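Local coordinates for protein dermonecrotic toxin (Pasteurella multocida, PDB 2EBF) that acts as a potent mitogen and dermonecrotic toxin that induces bone resorption and is associated with severe progressive atrophic rhinitis of pigs, represented here by its C-terminal region, at residues N86-D89 with E90-G93; F154-R157 with T158-E162; E268-F271 with Y272-P276; S358-E361 with R362-K365; P541-A544 with S545-V548. One frame throughout, in Å; residues are numbered along the deposited sequence.

How the interactions relate
All five contacts are local, each joining neighbouring residues along the chain; they follow one another in series, and none encloses or crosses another. Interaction 1 is the first turn of helix 88-108, in the Membrane Localization Domain, and interaction 2 lies in helix 151-164. These two touch directly through a salt bridge, Asp89 OD1 to Arg157 NE at 2.8 Å, which ties the two helices together. Interactions 3, 4 and 5 lie in the C2 domain: the end of helix 267-273, the start of helix 359-370, and a turn after strand 537-539. Interactions 4 and 5 come within about 13 Å at their nearest atoms.

Interaction 1 (N86-D89 with E90-G93); sequences NILD and ERQG
The flat guanidinium of Arg91 has CD1 of Leu88 over the centre of one face, 3.9 Å from CZ, while CA of Asn86 approaches it obliquely. This is the first turn of helix 88-108, with Ile87 at the N-cap position, in the part of the toxin assigned to the Membrane Localization Domain. Leu88 and Arg91 run alongside each other in the same direction, and a bend at chi3 (-71°) turns the arginine head over the leucine methyl. Its nitrogens are held from beyond the turn: NH2 donates to Ser85 O and NH1 to Ile46 O, so the head bridges the helix start and an earlier loop.

On another side of the turn, the extended Glu90 side chain crosses that of Ile87, with CD1 of Ile87 3.8 Å from OE2 of Glu90. The side chains of Asp89 and Gln92 lie side by side. The Asp89 carboxylate is gripped by two arginines of helix 151-164, OD2 by Arg153 and OD1 by Arg157, which probably keeps it ionised.

The helical backbone bonds begin with Arg91 N to Ile87 O at 2.8 Å and continue with Gln92 N to Leu88 O at 2.9 Å; next, Gly93 N donates to Asp89 O at 3.1 Å.

Interaction 2 (F154-R157 with T158-E162); sequences FLLR and TAMNE
With CG of Phe154 anti to the backbone N (chi1 172°), the ring leans forward along helix 151-164, toward Thr158 one turn later; Thr158 meets it by keeping OG1 beside its own backbone N (chi1 -54°). The hydroxyl therefore sits over one face of the phenyl ring, offset toward the rim and 3.5 Å from CE2 of Phe154. Its bond goes to the backbone: Thr158 OG1 donates to Phe154 O at 2.8 Å, the usual way for a helical threonine to pay for a buried hydroxyl. The same oxygen also accepts Thr158 N at 2.9 Å, the two donors coming from opposite faces of the carbonyl plane.

On another flank of the helix, Leu156 and Met160 cross, with the methionine bent at chi3 so that its CE lies 4.1 Å from CG of Leu156. Arg157 and Asn161 run side by side, CG of the first 4.1 Å from ND2 of the second. The arginine head is committed elsewhere, NE forming a salt bridge with Asp89.

The helix is packed on several flanks. Phe154, Leu155 and Thr158 touch helix 171-180, Leu155 and Ala159 meet helix 135-143, and Leu156 and Arg157 lie against helix 88-108.

Interaction 3 (E268-F271 with Y272-P276); sequences EEMF and YSISP
Tyr272 and Phe271, neighbours at the end of helix 267-273, make a T-shaped aromatic pair. The edge of Phe271 points at the face of Tyr272, with planes at 81° and ring centroids 5.0 Å apart. CD2 of Phe271 stands over the centre of the tyrosine ring, about equally far from most of its carbons. Tyr272 folds back along the helix with CG beside its own N (chi1 -77°), while Phe271, CG anti to the backbone N, holds its ring across that face. Glu268 O, which accepts Tyr272 N at 3.1 Å, also lies at the edge of the tyrosine ring, 3.4 Å from CD1. The phenol OH is fixed from outside, bonding to Ser466 O.

Met270, next in buried surface, offers its carbonyl to the residues that follow. Its O takes Ser273 N from well above the carbonyl plane and, weakly, Ile274 N at 2.8 Å, while its CB is 4.1 Å from CD1 of Ile274. Beside it the Ser273 hydroxyl turns back on the preceding turn, OG donating to Glu269 O at 2.7 Å. One water donates to both Phe271 O and Ile274 O, bridging the two carbonyls across the turn.

Around this end, Met270 and Ile274 rest on helix 288-300 and Ser273 on helix 425-434, while Glu268 and Tyr272 touch the loop containing Ser466.

Interaction 4 (S358-E361 with R362-K365); sequences SINE and RIEK
A capping box opens helix 359-370, and its first turn carries an arginine that folds back over the cap. Across this turn Arg362 N donates to Ser358 O at 3.0 Å, and the side chain of Arg362 returns to the same carbonyl through a weak, strongly bent bond from NE. The box itself is reciprocal: Glu361 N donates to Ser358 OG at 3.0 Å, and Ser358 N donates to Glu361 OE2 at 2.9 Å. The extended glutamate chain brings its carboxylate up to that amide, which meets OE2 from above the carboxylate plane.

A bend at chi3 (-95°) turns the Arg362 head against Ile359, whose CG1 lies over one guanidinium face, 3.9 Å from NH2 of Arg362. Outside the turn, NH2 donates to Met357 O and the cation meets the ring of Phe354 in a cation-pi contact, so the buried charge has both polar and aromatic company.

Ile359 also crosses Ile363, CG2 of the former 3.9 Å from CD1 of the latter. Asn360 runs beside Ile363 in the same direction, OD1 of Asn360 4.0 Å from CD1 of Ile363. The backbone carries on in regular i to i+4 steps, Ile363 N bonding to Ile359 O and Lys365 N to Glu361 O at 2.9 Å.

Ile363 packs on helix 389-394 and, with Arg362, on Trp537 of strand 537-539. The reciprocal serine-glutamate pairing is that of a classical helix N-terminal capping box.

Interaction 5 (P541-A544 with S545-V548); sequences PDVA and SSRV
The salt bridge across this surface turn joins Asp542 and Arg547, in the loop between strands 537-539 and 567-568, and an inverse gamma turn is centred on Arg547, with a weak Val548 N to Ser546 O bond. The guanidinium grips side-on, yet both nitrogens converge on one oxygen: NE of Arg547 lies 2.9 Å from OD2 of Asp542, and NH2 of Arg547 3.0 Å from the same OD2. They arrive from the same face of the carboxylate, NH2 on its anti side and NE from farther above the plane. The oxygen stays close to the guanidinium plane, although the two flat groups are turned 39° apart. With CG of Arg547 anti to the backbone N (chi1 -154°) and a bend at chi3, the head comes round to cross the aspartate at about a right angle. Ser509 OG also bonds to Asp542 OD2, and Arg547 NH1 pairs with Asp342, so the bridge belongs to a larger polar cluster against helix 339-345.

Among the backbone bonds, Ser546 N donates to Val543 O at 3.2 Å and Arg547 N to Ala544 O at 3.2 Å, both donors standing well above the carbonyl planes.

Van der Waals contact is slight: Val543 CG1 touches Ser545 OG at 3.5 Å and Ser546 OG at 3.8 Å.

A water bridges the turn, donating to Ala544 O at 2.7 Å and to Arg547 O at 3.1 Å.

Interaction 1 (N86-D89 with E90-G93)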
loop_
_atom_site.group_PDB
_atom_site.type_symbol
_atom_site.label_atom_id
_atom_site.label_comp_id
_atom_site.label_asym_id
_atom_site.label_seq_id
_atom_site.Cartn_x
_atom_site.Cartn_y
_atom_site.Cartn_z
ATOM N N ASN A 86 1.601 20.078 -15.347
ATOM C CA ASN A 86 1.446 19.191 -16.499
ATOM C C ASN A 86 1.290 17.728 -16.089
ATOM O O ASN A 86 0.734 16.919 -16.841
ATOM C CB ASN A 86 2.640 19.335 -17.456
ATOM C CG ASN A 86 2.835 20.763 -17.965
ATOM O OD1 ASN A 86 1.885 21.433 -18.378
ATOM N ND2 ASN A 86 4.085 21.222 -17.964
ATOM N N ILE A 87 1.772 17.388 -14.896
ATOM C CA ILE A 87 1.702 16.017 -14.407
ATOM C C ILE A 87 0.408 15.853 -13.614
ATOM O O ILE A 87 0.216 16.467 -12.559
ATOM C CB ILE A 87 2.949 15.635 -13.569
ATOM C CG1 ILE A 87 4.226 15.859 -14.386
ATOM C CG2 ILE A 87 2.899 14.167 -13.146
ATOM C CD1 ILE A 87 5.485 15.855 -13.537
ATOM N N LEU A 88 -0.477 15.020 -14.143
ATOM C CA LEU A 88 -1.855 14.952 -13.674
ATOM C C LEU A 88 -1.988 14.504 -12.222
ATOM O O LEU A 88 -2.861 14.997 -11.503
ATOM C CB LEU A 88 -2.680 14.043 -14.590
ATOM C CG LEU A 88 -3.402 14.687 -15.792
ATOM C CD1 LEU A 88 -2.766 15.979 -16.323
ATOM C CD2 LEU A 88 -3.600 13.670 -16.902
ATOM N N ASP A 89 -1.141 13.565 -11.803
ATOM C CA ASP A 89 -1.137 13.110 -10.405
ATOM C C ASP A 89 -0.737 14.233 -9.451
ATOM O O ASP A 89 -1.283 14.353 -8.341
ATOM C CB ASP A 89 -0.211 11.900 -10.214
ATOM C CG ASP A 89 -0.365 11.273 -8.840
ATOM O OD1 ASP A 89 -1.330 10.498 -8.629
ATOM O OD2 ASP A 89 0.470 11.564 -7.970
ATOM N N GLU A 90 0.229 15.052 -9.872
ATOM C CA GLU A 90 0.609 16.215 -9.098
ATOM C C GLU A 90 -0.489 17.274 -9.115
ATOM O O GLU A 90 -0.797 17.873 -8.079
ATOM C CB GLU A 90 1.936 16.794 -9.614
ATOM C CG GLU A 90 3.111 15.909 -9.263
ATOM C CD GLU A 90 4.427 16.436 -9.792
ATOM O OE1 GLU A 90 4.475 17.599 -10.257
ATOM O OE2 GLU A 90 5.417 15.677 -9.743
ATOM N N ARG A 91 -1.071 17.503 -10.295
ATOM C CA ARG A 91 -2.196 18.428 -10.448
ATOM C C ARG A 91 -3.328 18.115 -9.459
ATOM O O ARG A 91 -3.790 19.009 -8.735
ATOM C CB ARG A 91 -2.748 18.412 -11.881
ATOM C CG ARG A 91 -3.770 19.510 -12.133
ATOM C CD ARG A 91 -4.395 19.408 -13.510
ATOM N NE ARG A 91 -3.449 19.775 -14.564
ATOM C CZ ARG A 91 -3.719 19.681 -15.863
ATOM N NH1 ARG A 91 -4.904 19.235 -16.271
ATOM N NH2 ARG A 91 -2.801 20.015 -16.756
ATOM N N GLN A 92 -3.779 16.864 -9.413
ATOM C CA GLN A 92 -4.873 16.533 -8.480
ATOM C C GLN A 92 -4.406 16.660 -7.028
ATOM O O GLN A 92 -5.184 17.051 -6.164
ATOM C CB GLN A 92 -5.549 15.187 -8.782
ATOM C CG GLN A 92 -4.711 13.905 -8.611
ATOM C CD GLN A 92 -4.953 13.159 -7.293
ATOM O OE1 GLN A 92 -4.710 11.948 -7.198
ATOM N NE2 GLN A 92 -5.387 13.875 -6.273
ATOM N N GLY A 93 -3.134 16.356 -6.772
ATOM C CA GLY A 93 -2.547 16.543 -5.430
ATOM C C GLY A 93 -2.614 17.987 -4.977
ATOM O O GLY A 93 -3.029 18.266 -3.859
#

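Interaction 2 (F154-R157 with T158-E162)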
loop_
_atom_site.group_PDB
_atom_site.type_symbol
_atom_site.label_atom_id
_atom_site.label_comp_id
_atom_site.label_asym_id
_atom_site.label_seq_id
_atom_site.Cartn_x
_atom_site.Cartn_y
_atom_site.Cartn_z
ATOM N N PHE A 154 -3.686 10.157 -2.586
ATOM C CA PHE A 154 -3.402 8.741 -2.721
ATOM C C PHE A 154 -4.686 7.966 -3.008
ATOM O O PHE A 154 -4.728 7.113 -3.892
ATOM C CB PHE A 154 -2.756 8.208 -1.434
ATOM C CG PHE A 154 -2.604 6.714 -1.410
ATOM C CD1 PHE A 154 -1.416 6.118 -1.817
ATOM C CD2 PHE A 154 -3.660 5.899 -1.003
ATOM C CE1 PHE A 154 -1.279 4.734 -1.808
ATOM C CE2 PHE A 154 -3.532 4.510 -0.991
ATOM C CZ PHE A 154 -2.350 3.931 -1.393
ATOM N N LEU A 155 -5.733 8.281 -2.258
ATOM C CA LEU A 155 -6.981 7.551 -2.407
ATOM C C LEU A 155 -7.648 7.796 -3.755
ATOM O O LEU A 155 -8.164 6.855 -4.346
ATOM C CB LEU A 155 -7.928 7.835 -1.245
ATOM C CG LEU A 155 -7.462 7.282 0.109
ATOM C CD1 LEU A 155 -8.248 7.951 1.216
ATOM C CD2 LEU A 155 -7.552 5.738 0.204
ATOM N N LEU A 156 -7.639 9.034 -4.245
ATOM C CA LEU A 156 -8.227 9.306 -5.573
ATOM C C LEU A 156 -7.401 8.666 -6.694
ATOM O O LEU A 156 -7.952 8.155 -7.659
ATOM C CB LEU A 156 -8.426 10.806 -5.830
ATOM C CG LEU A 156 -9.086 11.153 -7.171
ATOM C CD1 LEU A 156 -10.510 10.583 -7.248
ATOM C CD2 LEU A 156 -9.137 12.640 -7.311
ATOM N N ARG A 157 -6.081 8.686 -6.550
ATOM C CA ARG A 157 -5.197 8.021 -7.487
ATOM C C ARG A 157 -5.518 6.547 -7.574
ATOM O O ARG A 157 -5.664 6.007 -8.670
ATOM C CB ARG A 157 -3.734 8.215 -7.063
ATOM C CG ARG A 157 -2.750 7.340 -7.798
ATOM C CD ARG A 157 -1.456 7.220 -6.999
ATOM N NE ARG A 157 -0.882 8.528 -6.710
ATOM C CZ ARG A 157 -0.131 8.809 -5.647
ATOM N NH1 ARG A 157 0.141 7.871 -4.743
ATOM N NH2 ARG A 157 0.340 10.035 -5.481
ATOM N N THR A 158 -5.658 5.907 -6.414
ATOM C CA THR A 158 -5.972 4.483 -6.318
ATOM C C THR A 158 -7.353 4.181 -6.925
ATOM O O THR A 158 -7.524 3.206 -7.683
ATOM C CB THR A 158 -5.889 4.010 -4.832
ATOM O OG1 THR A 158 -4.601 4.357 -4.289
ATOM C CG2 THR A 158 -6.117 2.500 -4.701
ATOM N N ALA A 159 -8.331 5.025 -6.592
ATOM C CA ALA A 159 -9.699 4.862 -7.084
ATOM C C ALA A 159 -9.737 4.927 -8.614
ATOM O O ALA A 159 -10.388 4.106 -9.247
ATOM C CB ALA A 159 -10.612 5.928 -6.496
ATOM N N MET A 160 -9.024 5.888 -9.196
ATOM C CA MET A 160 -9.027 6.068 -10.649
ATOM C C MET A 160 -8.351 4.895 -11.338
ATOM O O MET A 160 -8.838 4.411 -12.360
ATOM C CB MET A 160 -8.368 7.390 -11.051
ATOM C CG MET A 160 -9.218 8.624 -10.714
ATOM S SD MET A 160 -8.563 10.174 -11.350
ATOM C CE MET A 160 -6.977 10.270 -10.516
ATOM N N ASN A 161 -7.240 4.429 -10.773
ATOM C CA ASN A 161 -6.578 3.227 -11.293
ATOM C C ASN A 161 -7.468 1.987 -11.183
ATOM O O ASN A 161 -7.495 1.152 -12.092
ATOM C CB ASN A 161 -5.245 3.011 -10.591
ATOM C CG ASN A 161 -4.175 3.937 -11.116
ATOM O OD1 ASN A 161 -4.292 4.448 -12.224
ATOM N ND2 ASN A 161 -3.126 4.150 -10.336
ATOM N N GLU A 162 -8.195 1.870 -10.081
ATOM C CA GLU A 162 -9.136 0.759 -9.891
ATOM C C GLU A 162 -10.284 0.794 -10.915
ATOM O O GLU A 162 -10.656 -0.243 -11.503
ATOM C CB GLU A 162 -9.695 0.775 -8.469
ATOM C CG GLU A 162 -10.433 -0.510 -8.047
ATOM C CD GLU A 162 -10.708 -0.595 -6.555
ATOM O OE1 GLU A 162 -9.840 -0.170 -5.767
ATOM O OE2 GLU A 162 -11.787 -1.131 -6.160
#

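Interaction 3 (E268-F271 with Y272-P276)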
loop_
_atom_site.group_PDB
_atom_site.type_symbol
_atom_site.label_atom_id
_atom_site.label_comp_id
_atom_site.label_asym_id
_atom_site.label_seq_id
_atom_site.Cartn_x
_atom_site.Cartn_y
_atom_site.Cartn_z
ATOM N N GLU A 268 7.048 6.088 18.982
ATOM C CA GLU A 268 7.160 4.656 19.263
ATOM C C GLU A 268 8.515 4.273 19.837
ATOM O O GLU A 268 8.604 3.387 20.693
ATOM C CB GLU A 268 6.873 3.837 18.003
ATOM C CG GLU A 268 5.429 3.927 17.519
ATOM C CD GLU A 268 5.224 4.976 16.436
ATOM O OE1 GLU A 268 6.145 5.791 16.187
ATOM O OE2 GLU A 268 4.130 4.976 15.825
ATOM N N GLU A 269 9.565 4.934 19.361
ATOM C CA GLU A 269 10.896 4.729 19.910
ATOM C C GLU A 269 10.917 5.069 21.400
ATOM O O GLU A 269 11.426 4.299 22.223
ATOM C CB GLU A 269 11.923 5.578 19.170
ATOM C CG GLU A 269 13.296 5.556 19.831
ATOM C CD GLU A 269 14.292 6.469 19.170
ATOM O OE1 GLU A 269 15.374 6.675 19.751
ATOM O OE2 GLU A 269 14.007 6.984 18.074
ATOM N N MET A 270 10.356 6.225 21.742
ATOM C CA MET A 270 10.296 6.657 23.130
ATOM C C MET A 270 9.436 5.732 23.981
ATOM O O MET A 270 9.832 5.367 25.089
ATOM C CB MET A 270 9.782 8.089 23.220
ATOM C CG MET A 270 10.717 9.088 22.601
ATOM S SD MET A 270 10.227 10.750 23.064
ATOM C CE MET A 270 11.560 11.691 22.338
ATOM N N PHE A 271 8.279 5.339 23.457
ATOM C CA PHE A 271 7.346 4.485 24.189
ATOM C C PHE A 271 7.954 3.147 24.608
ATOM O O PHE A 271 7.696 2.664 25.714
ATOM C CB PHE A 271 6.079 4.238 23.373
ATOM C CG PHE A 271 5.059 3.386 24.075
ATOM C CD1 PHE A 271 4.054 3.972 24.840
ATOM C CD2 PHE A 271 5.104 1.999 23.977
ATOM C CE1 PHE A 271 3.106 3.189 25.493
ATOM C CE2 PHE A 271 4.160 1.203 24.628
ATOM C CZ PHE A 271 3.157 1.806 25.387
ATOM N N TYR A 272 8.750 2.551 23.724
ATOM C CA TYR A 272 9.325 1.226 23.984
ATOM C C TYR A 272 10.675 1.263 24.701
ATOM O O TYR A 272 11.161 0.228 25.156
ATOM C CB TYR A 272 9.389 0.395 22.690
ATOM C CG TYR A 272 8.041 -0.177 22.310
ATOM C CD1 TYR A 272 7.340 0.286 21.187
ATOM C CD2 TYR A 272 7.444 -1.160 23.100
ATOM C CE1 TYR A 272 6.086 -0.243 20.859
ATOM C CE2 TYR A 272 6.195 -1.683 22.783
ATOM C CZ TYR A 272 5.523 -1.224 21.666
ATOM O OH TYR A 272 4.295 -1.767 21.374
ATOM N N SER A 273 11.263 2.448 24.818
ATOM C CA SER A 273 12.523 2.614 25.537
ATOM C C SER A 273 12.382 3.403 26.849
ATOM O O SER A 273 13.345 3.507 27.612
ATOM C CB SER A 273 13.597 3.246 24.631
ATOM O OG SER A 273 13.210 4.539 24.187
ATOM N N ILE A 274 11.192 3.944 27.113
ATOM C CA ILE A 274 10.965 4.764 28.310
ATOM C C ILE A 274 9.734 4.309 29.108
ATOM O O ILE A 274 8.599 4.418 28.635
ATOM C CB ILE A 274 10.882 6.279 27.963
ATOM C CG1 ILE A 274 12.197 6.766 27.340
ATOM C CG2 ILE A 274 10.544 7.102 29.198
ATOM C CD1 ILE A 274 12.092 8.091 26.593
ATOM N N SER A 275 9.979 3.795 30.318
ATOM C CA SER A 275 8.921 3.333 31.228
ATOM C C SER A 275 9.505 3.092 32.627
ATOM O O SER A 275 10.720 3.192 32.800
ATOM C CB SER A 275 8.275 2.048 30.700
ATOM O OG SER A 275 9.052 0.921 31.055
ATOM N N PRO A 276 8.652 2.774 33.629
ATOM C CA PRO A 276 9.187 2.401 34.949
ATOM C C PRO A 276 10.195 1.245 34.908
ATOM O O PRO A 276 11.078 1.181 35.765
ATOM C CB PRO A 276 7.936 1.997 35.748
ATOM C CG PRO A 276 6.840 1.818 34.727
ATOM C CD PRO A 276 7.176 2.775 33.631
HETATM O O HOH W 1 6.071 3.886 27.857
#

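Interaction 4 (S358-E361 with R362-K365)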
loop_
_atom_site.group_PDB
_atom_site.type_symbol
_atom_site.label_atom_id
_atom_site.label_comp_id
_atom_site.label_asym_id
_atom_site.label_seq_id
_atom_site.Cartn_x
_atom_site.Cartn_y
_atom_site.Cartn_z
ATOM N N SER A 358 11.250 -36.996 19.354
ATOM C CA SER A 358 12.008 -36.496 20.495
ATOM C C SER A 358 12.311 -35.018 20.277
ATOM O O SER A 358 12.152 -34.501 19.165
ATOM C CB SER A 358 13.311 -37.271 20.664
ATOM O OG SER A 358 14.202 -36.983 19.607
ATOM N N ILE A 359 12.741 -34.336 21.335
ATOM C CA ILE A 359 13.133 -32.933 21.223
ATOM C C ILE A 359 14.231 -32.806 20.168
ATOM O O ILE A 359 14.133 -31.973 19.269
ATOM C CB ILE A 359 13.553 -32.337 22.605
ATOM C CG1 ILE A 359 12.301 -32.059 23.448
ATOM C CG2 ILE A 359 14.384 -31.063 22.445
ATOM C CD1 ILE A 359 12.534 -32.147 24.935
ATOM N N ASN A 360 15.241 -33.674 20.246
ATOM C CA ASN A 360 16.363 -33.614 19.307
ATOM C C ASN A 360 16.001 -33.922 17.857
ATOM O O ASN A 360 16.570 -33.332 16.943
ATOM C CB ASN A 360 17.542 -34.462 19.803
ATOM C CG ASN A 360 18.164 -33.881 21.062
ATOM O OD1 ASN A 360 17.871 -32.737 21.423
ATOM N ND2 ASN A 360 19.000 -34.659 21.743
ATOM N N GLU A 361 15.045 -34.824 17.653
ATOM C CA GLU A 361 14.544 -35.139 16.310
ATOM C C GLU A 361 13.793 -33.937 15.735
ATOM O O GLU A 361 13.922 -33.612 14.546
ATOM C CB GLU A 361 13.633 -36.359 16.361
ATOM C CG GLU A 361 14.397 -37.664 16.467
ATOM C CD GLU A 361 13.513 -38.860 16.788
ATOM O OE1 GLU A 361 14.011 -39.999 16.648
ATOM O OE2 GLU A 361 12.342 -38.672 17.193
ATOM N N ARG A 362 13.017 -33.279 16.593
ATOM C CA ARG A 362 12.344 -32.033 16.228
ATOM C C ARG A 362 13.318 -30.937 15.810
ATOM O O ARG A 362 13.102 -30.267 14.805
ATOM C CB ARG A 362 11.453 -31.551 17.361
ATOM C CG ARG A 362 10.068 -32.179 17.332
ATOM C CD ARG A 362 9.278 -31.828 18.560
ATOM N NE ARG A 362 9.383 -32.855 19.584
ATOM C CZ ARG A 362 9.086 -32.670 20.867
ATOM N NH1 ARG A 362 8.674 -31.489 21.298
ATOM N NH2 ARG A 362 9.223 -33.668 21.727
ATOM N N ILE A 363 14.391 -30.758 16.576
ATOM C CA ILE A 363 15.388 -29.737 16.259
ATOM C C ILE A 363 16.087 -30.042 14.936
ATOM O O ILE A 363 16.334 -29.126 14.132
ATOM C CB ILE A 363 16.442 -29.582 17.381
ATOM C CG1 ILE A 363 15.763 -29.158 18.693
ATOM C CG2 ILE A 363 17.540 -28.600 16.947
ATOM C CD1 ILE A 363 16.679 -29.205 19.933
ATOM N N GLU A 364 16.406 -31.322 14.728
ATOM C CA GLU A 364 16.999 -31.796 13.477
ATOM C C GLU A 364 16.084 -31.556 12.287
ATOM O O GLU A 364 16.543 -31.107 11.241
ATOM C CB GLU A 364 17.356 -33.282 13.562
ATOM C CG GLU A 364 18.623 -33.554 14.355
ATOM C CD GLU A 364 18.735 -34.994 14.852
ATOM O OE1 GLU A 364 17.950 -35.864 14.408
ATOM O OE2 GLU A 364 19.618 -35.253 15.699
ATOM N N LYS A 365 14.798 -31.854 12.456
ATOM C CA LYS A 365 13.815 -31.651 11.393
ATOM C C LYS A 365 13.614 -30.171 11.079
ATOM O O LYS A 365 13.534 -29.808 9.912
ATOM C CB LYS A 365 12.481 -32.326 11.724
ATOM C CG LYS A 365 11.564 -32.508 10.496
ATOM C CD LYS A 365 10.679 -33.731 10.661
ATOM C CE LYS A 365 10.077 -34.181 9.337
ATOM N NZ LYS A 365 11.010 -35.047 8.535
#

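Interaction 5 (P541-A544 with S545-V548)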
loop_
_atom_site.group_PDB
_atom_site.type_symbol
_atom_site.label_atom_id
_atom_site.label_comp_id
_atom_site.label_asym_id
_atom_site.label_seq_id
_atom_site.Cartn_x
_atom_site.Cartn_y
_atom_site.Cartn_z
ATOM N N PRO A 541 -1.055 -24.598 15.838
ATOM C CA PRO A 541 -1.831 -24.691 14.592
ATOM C C PRO A 541 -2.408 -23.371 14.107
ATOM O O PRO A 541 -2.707 -22.492 14.911
ATOM C CB PRO A 541 -2.976 -25.652 14.949
ATOM C CG PRO A 541 -3.071 -25.616 16.416
ATOM C CD PRO A 541 -1.667 -25.399 16.916
ATOM N N ASP A 542 -2.566 -23.245 12.793
ATOM C CA ASP A 542 -3.248 -22.092 12.212
ATOM C C ASP A 542 -4.745 -22.362 12.282
ATOM O O ASP A 542 -5.282 -23.131 11.487
ATOM C CB ASP A 542 -2.812 -21.875 10.759
ATOM C CG ASP A 542 -3.192 -20.496 10.230
ATOM O OD1 ASP A 542 -3.388 -19.572 11.045
ATOM O OD2 ASP A 542 -3.277 -20.333 8.996
ATOM N N VAL A 543 -5.408 -21.746 13.253
ATOM C CA VAL A 543 -6.806 -22.044 13.549
ATOM C C VAL A 543 -7.764 -21.466 12.485
ATOM O O VAL A 543 -7.510 -20.401 11.926
ATOM C CB VAL A 543 -7.177 -21.613 15.004
ATOM C CG1 VAL A 543 -7.454 -20.124 15.115
ATOM C CG2 VAL A 543 -8.343 -22.405 15.507
ATOM N N ALA A 544 -8.847 -22.193 12.210
ATOM C CA ALA A 544 -9.795 -21.828 11.151
ATOM C C ALA A 544 -10.456 -20.475 11.384
ATOM O O ALA A 544 -10.640 -19.699 10.446
ATOM C CB ALA A 544 -10.850 -22.918 10.972
ATOM N N SER A 545 -10.795 -20.186 12.634
ATOM C CA SER A 545 -11.454 -18.925 12.981
ATOM C C SER A 545 -10.626 -17.658 12.714
ATOM O O SER A 545 -11.183 -16.560 12.664
ATOM C CB SER A 545 -11.926 -18.944 14.435
ATOM O OG SER A 545 -10.869 -19.243 15.321
ATOM N N SER A 546 -9.310 -17.806 12.559
ATOM C CA SER A 546 -8.424 -16.662 12.309
ATOM C C SER A 546 -8.105 -16.475 10.834
ATOM O O SER A 546 -7.673 -15.398 10.402
ATOM C CB SER A 546 -7.123 -16.826 13.095
ATOM O OG SER A 546 -7.302 -16.419 14.439
ATOM N N ARG A 547 -8.310 -17.536 10.064
ATOM C CA ARG A 547 -7.990 -17.529 8.651
ATOM C C ARG A 547 -9.215 -17.031 7.890
ATOM O O ARG A 547 -9.847 -17.780 7.138
ATOM C CB ARG A 547 -7.560 -18.933 8.212
ATOM C CG ARG A 547 -6.649 -18.929 7.020
ATOM C CD ARG A 547 -6.486 -20.311 6.466
ATOM N NE ARG A 547 -5.405 -21.036 7.116
ATOM C CZ ARG A 547 -4.882 -22.155 6.636
ATOM N NH1 ARG A 547 -5.369 -22.684 5.518
ATOM N NH2 ARG A 547 -3.872 -22.745 7.260
ATOM N N VAL A 548 -9.549 -15.755 8.106
ATOM C CA VAL A 548 -10.811 -15.159 7.646
ATOM C C VAL A 548 -10.587 -13.714 7.172
ATOM O O VAL A 548 -9.538 -13.130 7.461
ATOM C CB VAL A 548 -11.897 -15.166 8.778
ATOM C CG1 VAL A 548 -12.264 -16.596 9.211
ATOM C CG2 VAL A 548 -11.450 -14.345 9.988
HETATM O O HOH W 2 -11.618 -20.130 7.987
#